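ChrR-like cupin domain-containing protein (Ralstonia eutropha JMP134, PDB 3EBR) is of unknown function but belongs to the ChrR-like branch of the cupin superfamily and assembles as four copies of a compact beta-rich chain. Local coordinates at residues 10-15 and 150-155; 23-28 and 127-132; 27-32 and 51-56; 72-75 and 80-83; 141-144 and 148-151. All coordinates share one frame; numbering follows the deposited sequence.

Contact 1 of 5, residues 10-15 and 150-155; sequences GCLDGN and RPKDLS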
loop_
_atom_site.group_PDB
_atom_site.type_symbol
_atom_site.label_atom_id
_atom_site.label_comp_id
_atom_site.label_asym_id
_atom_site.label_seq_id
_atom_site.Cartn_x
_atom_site.Cartn_y
_atom_site.Cartn_z
ATOM N N GLY A 10 10.287 -6.369 -13.749
ATOM C CA GLY A 10 11.039 -5.536 -14.674
ATOM C C GLY A 10 12.262 -4.925 -14.019
ATOM O O GLY A 10 12.462 -5.007 -12.800
ATOM N N CYS A 11 13.070 -4.298 -14.862
ATOM C CA CYS A 11 14.298 -3.649 -14.464
ATOM C C CYS A 11 14.605 -2.519 -15.419
ATOM O O CYS A 11 14.648 -2.755 -16.622
ATOM C CB CYS A 11 15.443 -4.649 -14.504
ATOM S SG CYS A 11 17.042 -3.917 -14.154
ATOM N N LEU A 12 14.802 -1.312 -14.883
ATOM C CA LEU A 12 15.134 -0.123 -15.666
ATOM C C LEU A 12 16.511 0.302 -15.190
ATOM O O LEU A 12 16.677 0.676 -14.021
ATOM C CB LEU A 12 14.086 0.970 -15.470
ATOM C CG LEU A 12 14.197 2.263 -16.279
ATOM C CD1 LEU A 12 14.284 2.017 -17.785
ATOM C CD2 LEU A 12 13.000 3.140 -15.954
ATOM N N ASP A 13 17.495 0.223 -16.091
ATOM C CA ASP A 13 18.878 0.557 -15.765
ATOM C C ASP A 13 19.015 2.080 -15.655
ATOM O O ASP A 13 18.221 2.824 -16.239
ATOM C CB ASP A 13 19.842 -0.016 -16.819
ATOM C CG ASP A 13 21.237 -0.254 -16.266
ATOM O OD1 ASP A 13 21.379 -1.144 -15.391
ATOM O OD2 ASP A 13 22.191 0.376 -16.756
ATOM N N GLY A 14 20.004 2.530 -14.886
ATOM C CA GLY A 14 20.264 3.959 -14.672
ATOM C C GLY A 14 20.369 4.834 -15.917
ATOM O O GLY A 14 19.855 5.948 -15.928
ATOM N N ASN A 15 20.983 4.299 -16.971
ATOM C CA ASN A 15 21.145 5.027 -18.255
ATOM C C ASN A 15 20.105 4.603 -19.359
ATOM O O ASN A 15 20.404 4.699 -20.548
ATOM C CB ASN A 15 22.651 5.086 -18.709
ATOM C CG ASN A 15 23.375 3.765 -18.613
ATOM O OD1 ASN A 15 22.759 2.711 -18.522
ATOM N ND2 ASN A 15 24.698 3.823 -18.597
ATOM N N ARG A 150 12.662 7.633 -27.514
ATOM C CA ARG A 150 11.436 6.848 -27.552
ATOM C C ARG A 150 11.149 6.655 -26.065
ATOM O O ARG A 150 12.006 6.096 -25.365
ATOM C CB ARG A 150 11.610 5.517 -28.278
ATOM C CG ARG A 150 10.338 4.678 -28.348
ATOM N N PRO A 151 9.997 7.157 -25.557
ATOM C CA PRO A 151 9.756 7.011 -24.123
ATOM C C PRO A 151 9.317 5.602 -23.734
ATOM O O PRO A 151 8.637 4.937 -24.522
ATOM C CB PRO A 151 8.622 8.003 -23.864
ATOM C CG PRO A 151 7.863 8.023 -25.113
ATOM C CD PRO A 151 8.856 7.818 -26.219
ATOM N N LYS A 152 9.734 5.173 -22.538
ATOM C CA LYS A 152 9.381 3.870 -21.963
ATOM C C LYS A 152 8.086 3.990 -21.185
ATOM O O LYS A 152 7.732 5.079 -20.741
ATOM C CB LYS A 152 10.497 3.311 -21.066
ATOM C CG LYS A 152 11.619 2.703 -21.857
ATOM C CD LYS A 152 12.744 2.166 -20.994
ATOM C CE LYS A 152 13.630 1.235 -21.816
ATOM N NZ LYS A 152 14.169 1.860 -23.064
ATOM N N ASP A 153 7.394 2.859 -21.028
ATOM C CA ASP A 153 6.131 2.795 -20.302
ATOM C C ASP A 153 6.419 2.598 -18.814
ATOM O O ASP A 153 6.500 1.467 -18.322
ATOM C CB ASP A 153 5.229 1.674 -20.848
ATOM C CG ASP A 153 3.788 1.728 -20.306
ATOM O OD1 ASP A 153 3.402 2.648 -19.540
ATOM O OD2 ASP A 153 3.003 0.838 -20.692
ATOM N N LEU A 154 6.560 3.715 -18.102
ATOM C CA LEU A 154 6.784 3.694 -16.655
ATOM C C LEU A 154 5.445 3.435 -15.899
ATOM O O LEU A 154 5.462 3.189 -14.686
ATOM C CB LEU A 154 7.456 4.986 -16.195
ATOM C CG LEU A 154 8.748 5.398 -16.905
ATOM C CD1 LEU A 154 9.252 6.672 -16.260
ATOM C CD2 LEU A 154 9.829 4.328 -16.877
ATOM N N SER A 155 4.302 3.523 -16.599
ATOM C CA SER A 155 2.972 3.265 -16.037
ATOM C C SER A 155 2.752 1.787 -15.705
ATOM O O SER A 155 2.178 1.509 -14.668
ATOM C CB SER A 155 1.871 3.762 -16.989
#
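L12, at the end of the short strand 10-12, pushes its two methyl groups against K152 and L154 in the loop that follows helix 133-146. Its CG stands anti to the backbone N (chi1 -176°), which aims the forked end at the partner loop. One branch, CD1, meets the aliphatic shaft of K152, 3.6 Å from its CD. The other, CD2, touches L154 CD2 at 3.5 Å, the two leucine side chains crossing at about a right angle. K152 is extended as far as CE and bends only at its last torsion, and it is CD, with CE a little farther, that meets L12. L154, buried, also packs on Y33, I36 and Y140 and shares a backbone hydrogen bond with I36. Strand 10-12 in turn pairs antiparallel with a strand of the second subunit. No hydrogen bond joins the two segments. The contact is therefore purely apolar, resting on the two methyls of L12 against a leucine methyl and a lysine methylene.

Contact 2 of 5, residues 23-28 and 127-132; sequences APYSND and IIAVEN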
loop_
_atom_site.group_PDB
_atom_site.type_symbol
_atom_site.label_atom_id
_atom_site.label_comp_id
_atom_site.label_asym_id
_atom_site.label_seq_id
_atom_site.Cartn_x
_atom_site.Cartn_y
_atom_site.Cartn_z
ATOM N N ALA A 23 11.597 20.951 -14.616
ATOM C CA ALA A 23 10.969 22.048 -15.344
ATOM C C ALA A 23 9.473 22.116 -15.066
ATOM O O ALA A 23 8.851 21.075 -14.875
ATOM C CB ALA A 23 11.204 21.883 -16.833
ATOM N N PRO A 24 8.866 23.324 -15.103
ATOM C CA PRO A 24 9.411 24.654 -15.389
ATOM C C PRO A 24 9.876 25.439 -14.142
ATOM O O PRO A 24 10.148 26.638 -14.255
ATOM C CB PRO A 24 8.207 25.341 -16.047
ATOM C CG PRO A 24 7.037 24.815 -15.273
ATOM C CD PRO A 24 7.421 23.422 -14.796
ATOM N N TYR A 25 10.071 24.767 -13.007
ATOM C CA TYR A 25 10.429 25.438 -11.753
ATOM C C TYR A 25 11.911 25.659 -11.552
ATOM O O TYR A 25 12.300 26.746 -11.128
ATOM C CB TYR A 25 9.912 24.640 -10.554
ATOM C CG TYR A 25 8.445 24.295 -10.647
ATOM C CD1 TYR A 25 7.460 25.291 -10.554
ATOM C CD2 TYR A 25 8.034 22.969 -10.793
ATOM C CE1 TYR A 25 6.098 24.965 -10.631
ATOM C CE2 TYR A 25 6.692 22.640 -10.868
ATOM C CZ TYR A 25 5.726 23.634 -10.787
ATOM O OH TYR A 25 4.404 23.268 -10.857
ATOM N N SER A 26 12.719 24.633 -11.825
ATOM C CA SER A 26 14.173 24.693 -11.641
ATOM C C SER A 26 14.967 23.932 -12.702
ATOM O O SER A 26 14.562 22.869 -13.171
ATOM C CB SER A 26 14.540 24.142 -10.260
ATOM O OG SER A 26 15.947 24.103 -10.065
ATOM N N ASN A 27 16.117 24.503 -13.037
ATOM C CA ASN A 27 17.054 23.975 -13.999
ATOM C C ASN A 27 18.233 23.267 -13.274
ATOM O O ASN A 27 18.901 22.429 -13.875
ATOM C CB ASN A 27 17.508 25.145 -14.875
ATOM C CG ASN A 27 17.976 24.721 -16.242
ATOM O OD1 ASN A 27 18.663 23.717 -16.418
ATOM N ND2 ASN A 27 17.595 25.509 -17.238
ATOM N N ASP A 28 18.469 23.584 -11.991
ATOM C CA ASP A 28 19.538 22.970 -11.184
ATOM C C ASP A 28 19.131 21.659 -10.539
ATOM O O ASP A 28 19.969 20.773 -10.404
ATOM C CB ASP A 28 20.015 23.916 -10.083
ATOM C CG ASP A 28 20.659 25.164 -10.626
ATOM O OD1 ASP A 28 20.382 25.554 -11.783
ATOM O OD2 ASP A 28 21.444 25.767 -9.871
ATOM N N ILE A 127 -1.708 26.966 -1.310
ATOM C CA ILE A 127 -1.264 25.905 -2.221
ATOM C C ILE A 127 -0.980 26.580 -3.558
ATOM O O ILE A 127 -1.904 27.106 -4.174
ATOM C CB ILE A 127 -2.325 24.801 -2.435
ATOM C CG1 ILE A 127 -2.649 24.080 -1.124
ATOM C CG2 ILE A 127 -1.856 23.793 -3.489
ATOM C CD1 ILE A 127 -3.734 23.010 -1.265
ATOM N N ILE A 128 0.288 26.573 -3.989
ATOM C CA ILE A 128 0.733 27.209 -5.261
ATOM C C ILE A 128 0.930 26.213 -6.409
ATOM O O ILE A 128 0.486 26.477 -7.529
ATOM C CB ILE A 128 2.016 28.115 -5.086
ATOM C CG1 ILE A 128 3.264 27.356 -4.565
ATOM C CG2 ILE A 128 1.680 29.254 -4.180
ATOM C CD1 ILE A 128 4.483 28.238 -4.356
ATOM N N ALA A 129 1.599 25.095 -6.129
ATOM C CA ALA A 129 1.890 24.062 -7.120
ATOM C C ALA A 129 1.603 22.688 -6.559
ATOM O O ALA A 129 1.643 22.496 -5.344
ATOM C CB ALA A 129 3.344 24.141 -7.545
ATOM N N VAL A 130 1.297 21.752 -7.456
ATOM C CA VAL A 130 1.017 20.368 -7.112
ATOM C C VAL A 130 1.820 19.465 -8.036
ATOM O O VAL A 130 1.834 19.702 -9.243
ATOM C CB VAL A 130 -0.462 20.005 -7.261
ATOM C CG1 VAL A 130 -0.676 18.550 -6.869
ATOM C CG2 VAL A 130 -1.318 20.901 -6.402
ATOM N N GLU A 131 2.527 18.491 -7.462
ATOM C CA GLU A 131 3.279 17.492 -8.218
ATOM C C GLU A 131 2.687 16.144 -7.889
ATOM O O GLU A 131 2.517 15.813 -6.713
ATOM C CB GLU A 131 4.777 17.507 -7.930
ATOM C CG GLU A 131 5.502 18.633 -8.630
ATOM C CD GLU A 131 5.456 18.503 -10.131
ATOM O OE1 GLU A 131 5.774 17.406 -10.630
ATOM O OE2 GLU A 131 5.095 19.503 -10.796
ATOM N N ASN A 132 2.391 15.383 -8.941
ATOM C CA ASN A 132 1.795 14.078 -8.830
ATOM C C ASN A 132 2.269 13.211 -9.973
ATOM O O ASN A 132 3.149 13.633 -10.728
ATOM C CB ASN A 132 0.268 14.251 -8.771
ATOM C CG ASN A 132 -0.319 14.992 -9.962
ATOM O OD1 ASN A 132 0.268 15.098 -11.040
ATOM N ND2 ASN A 132 -1.517 15.506 -9.758
#
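Y25 reaches from the loop 23-28 to A129 and E131 of strand 127-131, first by apolar contact. Its OH lies 3.6 Å from A129 CB, and its CZ is 4.1 Å from the same methyl, an oblique approach to the ring. A second kind of contact is polar against aromatic: E131 OE2 sits at the ring edge, near its plane, 3.5 Å from Y25 CE2. Ring and carboxylate planes stand 83° apart, and the two side chains come from opposite directions. A bend at chi2 of E131 (-64°) folds its carboxylate back toward the tyrosine. No hydrogen bond crosses between the segments; the polar end of E131 is held elsewhere, OE1 by T135 and by a salt bridge to R139 of helix 133-146. CD of P24, which follows a cis peptide bond, lies over one face of the Y25 ring, toward its rim. I128 and A129 both face Y120 of strand 118-121, a classic beta bulge in a strand that is outermost, within this chain, in one of the two antiparallel sheets of the cupin fold.

Contact 3 of 5, residues 27-32 and 51-56; sequences NDVMVK and AGMEMP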
loop_
_atom_site.group_PDB
_atom_site.type_symbol
_atom_site.label_atom_id
_atom_site.label_comp_id
_atom_site.label_asym_id
_atom_site.label_seq_id
_atom_site.Cartn_x
_atom_site.Cartn_y
_atom_site.Cartn_z
ATOM N N ASN A 27 16.117 24.503 -13.037
ATOM C CA ASN A 27 17.054 23.975 -13.999
ATOM C C ASN A 27 18.233 23.267 -13.274
ATOM O O ASN A 27 18.901 22.429 -13.875
ATOM C CB ASN A 27 17.508 25.145 -14.875
ATOM C CG ASN A 27 17.976 24.721 -16.242
ATOM O OD1 ASN A 27 18.663 23.717 -16.418
ATOM N ND2 ASN A 27 17.595 25.509 -17.238
ATOM N N ASP A 28 18.469 23.584 -11.991
ATOM C CA ASP A 28 19.538 22.970 -11.184
ATOM C C ASP A 28 19.131 21.659 -10.539
ATOM O O ASP A 28 19.969 20.773 -10.404
ATOM C CB ASP A 28 20.015 23.916 -10.083
ATOM C CG ASP A 28 20.659 25.164 -10.626
ATOM O OD1 ASP A 28 20.382 25.554 -11.783
ATOM O OD2 ASP A 28 21.444 25.767 -9.871
ATOM N N VAL A 29 17.878 21.559 -10.091
ATOM C CA VAL A 29 17.366 20.326 -9.490
ATOM C C VAL A 29 17.038 19.375 -10.631
ATOM O O VAL A 29 16.196 19.715 -11.470
ATOM C CB VAL A 29 16.108 20.553 -8.637
ATOM C CG1 VAL A 29 15.565 19.221 -8.131
ATOM C CG2 VAL A 29 16.414 21.507 -7.474
HETATM N N MSE A 30 17.725 18.224 -10.678
HETATM C CA MSE A 30 17.519 17.188 -11.703
HETATM C C MSE A 30 16.701 16.055 -11.105
HETATM O O MSE A 30 16.763 15.821 -9.904
HETATM C CB MSE A 30 18.839 16.595 -12.202
HETATM C CG MSE A 30 19.909 17.575 -12.670
HETATM SE SE MSE A 30 19.385 18.549 -14.241
HETATM C CE MSE A 30 19.307 17.065 -15.546
ATOM N N VAL A 31 15.964 15.343 -11.957
ATOM C CA VAL A 31 15.133 14.201 -11.573
ATOM C C VAL A 31 15.298 13.099 -12.619
ATOM O O VAL A 31 15.563 13.400 -13.776
ATOM C CB VAL A 31 13.635 14.603 -11.433
ATOM C CG1 VAL A 31 13.083 15.156 -12.751
ATOM C CG2 VAL A 31 12.768 13.430 -10.933
ATOM N N LYS A 32 15.203 11.837 -12.196
ATOM C CA LYS A 32 15.272 10.676 -13.088
ATOM C C LYS A 32 14.080 9.805 -12.691
ATOM O O LYS A 32 14.001 9.388 -11.541
ATOM C CB LYS A 32 16.605 9.931 -12.963
ATOM C CG LYS A 32 16.734 8.674 -13.872
ATOM C CD LYS A 32 18.056 7.925 -13.731
ATOM C CE LYS A 32 19.221 8.669 -14.348
ATOM N NZ LYS A 32 20.516 7.943 -14.155
ATOM N N ALA A 51 24.459 21.618 -3.616
ATOM C CA ALA A 51 24.621 22.050 -2.229
ATOM C C ALA A 51 24.195 23.499 -2.018
ATOM O O ALA A 51 24.255 24.309 -2.941
ATOM C CB ALA A 51 26.075 21.866 -1.784
ATOM N N GLY A 52 23.809 23.804 -0.782
ATOM C CA GLY A 52 23.351 25.131 -0.371
ATOM C C GLY A 52 22.099 25.649 -1.053
ATOM O O GLY A 52 22.054 26.813 -1.450
HETATM N N MSE A 53 21.084 24.797 -1.167
HETATM C CA MSE A 53 19.825 25.160 -1.815
HETATM C C MSE A 53 18.630 24.826 -0.918
HETATM O O MSE A 53 18.440 23.665 -0.558
HETATM C CB MSE A 53 19.728 24.439 -3.157
HETATM C CG MSE A 53 18.587 24.902 -4.042
HETATM SE SE MSE A 53 18.684 24.055 -5.782
HETATM C CE MSE A 53 17.046 24.858 -6.569
ATOM N N GLU A 54 17.870 25.861 -0.533
ATOM C CA GLU A 54 16.671 25.729 0.277
ATOM C C GLU A 54 15.562 25.565 -0.739
ATOM O O GLU A 54 15.422 26.421 -1.616
ATOM C CB GLU A 54 16.421 26.961 1.141
HETATM N N MSE A 55 14.802 24.473 -0.640
HETATM C CA MSE A 55 13.681 24.168 -1.561
HETATM C C MSE A 55 12.329 24.532 -0.970
HETATM O O MSE A 55 12.243 24.751 0.245
HETATM C CB MSE A 55 13.796 22.718 -2.038
HETATM C CG MSE A 55 14.676 22.685 -3.259
HETATM SE SE MSE A 55 14.988 20.982 -3.887
HETATM C CE MSE A 55 13.076 20.196 -4.142
ATOM N N PRO A 56 11.269 24.608 -1.824
ATOM C CA PRO A 56 9.979 25.056 -1.280
ATOM C C PRO A 56 9.342 24.114 -0.280
ATOM O O PRO A 56 9.581 22.909 -0.337
ATOM C CB PRO A 56 9.089 25.150 -2.528
ATOM C CG PRO A 56 9.659 24.180 -3.443
ATOM C CD PRO A 56 11.132 24.306 -3.266
#
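V29 points its CG2 methyl at two selenomethionines, M53 and M55, of the loop between strands 42-49 and 58-60. The valine has CG1 anti to the backbone N (chi1 176°), and this rotation leaves CG2 as the branch that does the touching. M53 comes in as a straight rod, extended along all its torsions, and crosses the valine obliquely with its end: CE lies 3.5 Å from V29 CG2, and SE 3.8 Å from that methyl. M55 behaves differently. Its chain bends at the last torsion (chi3 54°), and it offers the selenium itself, 3.9 Å from V29 CG2, rather than the terminal methyl. Elsewhere V29 packs on L47 of strand 42-49, and its backbone bonds with F22 while S26 OG takes its N-H. M55 also touches P98 of strand 94-100. Across the two segments no hydrogen bond is formed. Two selenoether chains, selenium standing where methionine has sulfur, thus meet one methyl of a branched side chain by dispersion and apolar burial.

Contact 4 of 5, residues 72-75 and 80-83; sequences SWRY and WVAH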
loop_
_atom_site.group_PDB
_atom_site.type_symbol
_atom_site.label_atom_id
_atom_site.label_comp_id
_atom_site.label_asym_id
_atom_site.label_seq_id
_atom_site.Cartn_x
_atom_site.Cartn_y
_atom_site.Cartn_z
ATOM N N SER A 72 24.351 15.420 2.111
ATOM C CA SER A 72 23.606 15.539 3.368
ATOM C C SER A 72 22.539 16.610 3.234
ATOM O O SER A 72 22.755 17.623 2.572
ATOM C CB SER A 72 24.519 15.862 4.547
ATOM O OG SER A 72 25.583 14.939 4.631
ATOM N N TRP A 73 21.396 16.377 3.867
ATOM C CA TRP A 73 20.278 17.310 3.830
ATOM C C TRP A 73 19.456 17.150 5.095
ATOM O O TRP A 73 19.725 16.269 5.916
ATOM C CB TRP A 73 19.442 17.082 2.568
ATOM C CG TRP A 73 18.858 15.721 2.489
ATOM C CD1 TRP A 73 19.437 14.619 1.957
ATOM C CD2 TRP A 73 17.572 15.313 2.965
ATOM N NE1 TRP A 73 18.602 13.549 2.078
ATOM C CE2 TRP A 73 17.446 13.941 2.694
ATOM C CE3 TRP A 73 16.519 15.977 3.600
ATOM C CZ2 TRP A 73 16.302 13.212 3.029
ATOM C CZ3 TRP A 73 15.395 15.264 3.941
ATOM C CH2 TRP A 73 15.286 13.892 3.655
ATOM N N ARG A 74 18.464 18.019 5.240
ATOM C CA ARG A 74 17.572 18.029 6.390
ATOM C C ARG A 74 16.319 18.823 6.111
ATOM O O ARG A 74 16.219 19.483 5.076
ATOM C CB ARG A 74 18.300 18.656 7.583
ATOM C CG ARG A 74 18.949 20.034 7.287
ATOM C CD ARG A 74 19.686 20.567 8.491
ATOM N NE ARG A 74 18.796 21.222 9.446
ATOM C CZ ARG A 74 18.551 22.537 9.526
ATOM N NH1 ARG A 74 19.137 23.443 8.719
ATOM N NH2 ARG A 74 17.702 22.968 10.464
ATOM N N TYR A 75 15.367 18.729 7.036
ATOM C CA TYR A 75 14.131 19.483 6.991
ATOM C C TYR A 75 14.287 20.572 8.026
ATOM O O TYR A 75 14.805 20.297 9.115
ATOM C CB TYR A 75 12.899 18.638 7.319
ATOM C CG TYR A 75 12.618 17.536 6.334
ATOM C CD1 TYR A 75 12.382 17.835 4.992
ATOM C CD2 TYR A 75 12.509 16.203 6.737
ATOM C CE1 TYR A 75 12.082 16.849 4.065
ATOM C CE2 TYR A 75 12.206 15.188 5.801
ATOM C CZ TYR A 75 11.986 15.532 4.474
ATOM O OH TYR A 75 11.734 14.570 3.538
ATOM N N TRP A 80 17.335 16.757 13.040
ATOM C CA TRP A 80 18.276 15.729 12.542
ATOM C C TRP A 80 18.735 16.032 11.121
ATOM O O TRP A 80 18.082 16.797 10.409
ATOM C CB TRP A 80 17.657 14.310 12.619
ATOM C CG TRP A 80 16.271 14.172 12.040
ATOM C CD1 TRP A 80 15.094 14.165 12.743
ATOM C CD2 TRP A 80 15.907 14.084 10.650
ATOM N NE1 TRP A 80 14.024 14.050 11.882
ATOM C CE2 TRP A 80 14.494 14.001 10.595
ATOM C CE3 TRP A 80 16.632 14.061 9.446
ATOM C CZ2 TRP A 80 13.800 13.909 9.391
ATOM C CZ3 TRP A 80 15.935 13.965 8.250
ATOM C CH2 TRP A 80 14.534 13.890 8.233
ATOM N N VAL A 81 19.844 15.404 10.719
ATOM C CA VAL A 81 20.416 15.538 9.375
ATOM C C VAL A 81 20.536 14.149 8.757
ATOM O O VAL A 81 21.052 13.238 9.406
ATOM C CB VAL A 81 21.800 16.190 9.385
ATOM C CG1 VAL A 81 22.374 16.264 7.970
ATOM C CG2 VAL A 81 21.720 17.573 9.980
ATOM N N ALA A 82 20.034 13.995 7.529
ATOM C CA ALA A 82 20.092 12.741 6.798
ATOM C C ALA A 82 21.391 12.729 6.021
ATOM O O ALA A 82 21.589 13.606 5.185
ATOM C CB ALA A 82 18.909 12.603 5.844
ATOM N N HIS A 83 22.275 11.771 6.318
ATOM C CA HIS A 83 23.566 11.608 5.626
ATOM C C HIS A 83 23.456 10.482 4.616
ATOM O O HIS A 83 22.439 9.797 4.580
ATOM C CB HIS A 83 24.671 11.266 6.614
ATOM C CG HIS A 83 24.826 12.273 7.703
ATOM N ND1 HIS A 83 24.205 12.141 8.927
ATOM C CD2 HIS A 83 25.500 13.447 7.744
ATOM C CE1 HIS A 83 24.507 13.181 9.683
ATOM N NE2 HIS A 83 25.297 13.984 8.991
#
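The indole of W73 takes the A82 methyl over one face: CB lies 4.0 Å from the centroid of the five-membered ring and 23° off its normal, a CH-pi contact. At the edge of the same indole, in plane, sits CE2 of Y75, while W73 CZ3 in turn lies over one face of the tyrosine ring, toward its rim. W80, with A82 N at its indole edge and in plane, meets Y75 from the other segment. Its CH2 approaches Y75 CD2 to 3.4 Å, the two side chains run side by side in the same direction, and the Y75 ring and the six-membered ring of W80 stand at 80°, an oblique pairing. The imidazole of H83 has V81 CG1 over one face, toward its rim, and S72 OG comes within 3.5 Å of H83 CD2. The backbones form an antiparallel hydrogen-bonded pair, a single beta bridge of W73 with A82, closed across a connection of four residues. A82 N donates to W73 O at 2.8 Å, nearly along the C=O axis, and W73 N donates to A82 O at 3.1 Å. Outside the bridge, R74 lies across V81, with CD 3.9 Å from CG2. T68 of strand 64-70 takes the indole N-H of W73, and A82, W73, Y75 and W80 all rest on V88 of strand 87-90. H83 ND1 is hydrogen-bonded to D13 of the second subunit.

Contact 5 of 5, residues 141-144 and 148-151; sequences LNYC and GIRP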
loop_
_atom_site.group_PDB
_atom_site.type_symbol
_atom_site.label_atom_id
_atom_site.label_comp_id
_atom_site.label_asym_id
_atom_site.label_seq_id
_atom_site.Cartn_x
_atom_site.Cartn_y
_atom_site.Cartn_z
ATOM N N LEU A 141 7.366 12.576 -20.489
ATOM C CA LEU A 141 6.969 12.532 -21.909
ATOM C C LEU A 141 7.322 13.826 -22.678
ATOM O O LEU A 141 7.642 13.732 -23.861
ATOM C CB LEU A 141 5.474 12.196 -22.054
ATOM C CG LEU A 141 4.999 10.819 -21.559
ATOM C CD1 LEU A 141 3.484 10.743 -21.604
ATOM C CD2 LEU A 141 5.621 9.681 -22.362
ATOM N N ASN A 142 7.242 15.005 -22.041
ATOM C CA ASN A 142 7.613 16.294 -22.697
ATOM C C ASN A 142 9.115 16.379 -23.030
ATOM O O ASN A 142 9.470 16.891 -24.091
ATOM C CB ASN A 142 7.196 17.545 -21.878
ATOM C CG ASN A 142 5.673 17.814 -21.875
ATOM O OD1 ASN A 142 4.936 17.424 -22.783
ATOM N ND2 ASN A 142 5.213 18.505 -20.833
ATOM N N TYR A 143 9.973 15.902 -22.122
ATOM C CA TYR A 143 11.436 15.876 -22.339
ATOM C C TYR A 143 11.797 14.884 -23.428
ATOM O O TYR A 143 12.660 15.181 -24.259
ATOM C CB TYR A 143 12.171 15.526 -21.050
ATOM C CG TYR A 143 13.687 15.375 -21.108
ATOM C CD1 TYR A 143 14.286 14.169 -21.498
ATOM C CD2 TYR A 143 14.527 16.413 -20.707
ATOM C CE1 TYR A 143 15.680 14.026 -21.544
ATOM C CE2 TYR A 143 15.924 16.277 -20.745
ATOM C CZ TYR A 143 16.490 15.083 -21.166
ATOM O OH TYR A 143 17.858 14.948 -21.203
ATOM N N CYS A 144 11.193 13.694 -23.368
ATOM C CA CYS A 144 11.412 12.649 -24.378
ATOM C C CYS A 144 11.025 13.128 -25.775
ATOM O O CYS A 144 11.809 12.949 -26.699
ATOM C CB CYS A 144 10.649 11.354 -24.035
ATOM S SG CYS A 144 11.341 10.421 -22.644
ATOM N N GLY A 148 15.057 13.224 -29.020
ATOM C CA GLY A 148 14.702 12.096 -29.918
ATOM C C GLY A 148 14.677 10.774 -29.170
ATOM O O GLY A 148 15.148 9.762 -29.703
ATOM N N ILE A 149 14.084 10.780 -27.971
ATOM C CA ILE A 149 14.026 9.617 -27.092
ATOM C C ILE A 149 12.668 8.923 -27.158
ATOM O O ILE A 149 11.640 9.561 -26.918
ATOM C CB ILE A 149 14.297 10.020 -25.615
ATOM C CG1 ILE A 149 15.587 10.846 -25.480
ATOM C CG2 ILE A 149 14.361 8.780 -24.724
ATOM C CD1 ILE A 149 15.938 11.226 -24.049
ATOM N N ARG A 150 12.662 7.633 -27.514
ATOM C CA ARG A 150 11.436 6.848 -27.552
ATOM C C ARG A 150 11.149 6.655 -26.065
ATOM O O ARG A 150 12.006 6.096 -25.365
ATOM C CB ARG A 150 11.610 5.517 -28.278
ATOM C CG ARG A 150 10.338 4.678 -28.348
ATOM N N PRO A 151 9.997 7.157 -25.557
ATOM C CA PRO A 151 9.756 7.011 -24.123
ATOM C C PRO A 151 9.317 5.602 -23.734
ATOM O O PRO A 151 8.637 4.937 -24.522
ATOM C CB PRO A 151 8.622 8.003 -23.864
ATOM C CG PRO A 151 7.863 8.023 -25.113
ATOM C CD PRO A 151 8.856 7.818 -26.219
#
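C144 and I149 are brought together by their first torsions. In C144 the SG stands anti to the carbonyl carbon (chi1 -72°), and in I149 chi1 of -51° puts CG2 anti to the backbone N. As a result SG and CG2 end 4.0 Å apart, while the other branch of I149 carries CD1 toward the tyrosine. There CD1 lies 3.8 Å from Y143 CE1, an oblique approach to the ring. P151 completes the patch. Its CB touches C144 SG at 3.8 Å and is also met by L141 CD2 at 3.8 Å, the leucine and the proline crossing at about a right angle, so one proline carbon serves two helix residues. A single bond joins the backbones: I149 N donates to C144 O at 3.4 Å, a weak hydrogen bond. It reaches back five residues to a carbonyl in the last turn of helix 133-146, as the chain doubles back along the helix side. Around the patch, P18 packs on both Y143 and I149, Y143 stacks on H147, and L141 reaches F4 of the third subunit. C144 is buried and its sulfur is met by two apolar groups. The reversal of the chain thus rests chiefly on apolar contacts, with the long backbone bond adding a modest polar tie.

From the N terminus, contact 1 opens at 10-15 and closes its loop only at 150-155, joining strand 10-12 to the C-terminal loop, with contacts 2, 3 and 4 nested inside. Contacts 2 and 3 overlap at N27 and D28; contact 3 closes first, tying the start of strand 30-37 to the 51-56 loop, whereas contact 2 carries the 23-28 loop to strand 127-131 and encloses contact 4, which joins strand 73-75 to the loop after it. Contacts 3 and 4 follow in series. Contact 5 fastens helix 133-146 to its following loop and ends within 150-155, sharing R150 and P151 with contact 1. A probable hydrogen bond from K32 NZ to G14 O links contacts 1 and 3.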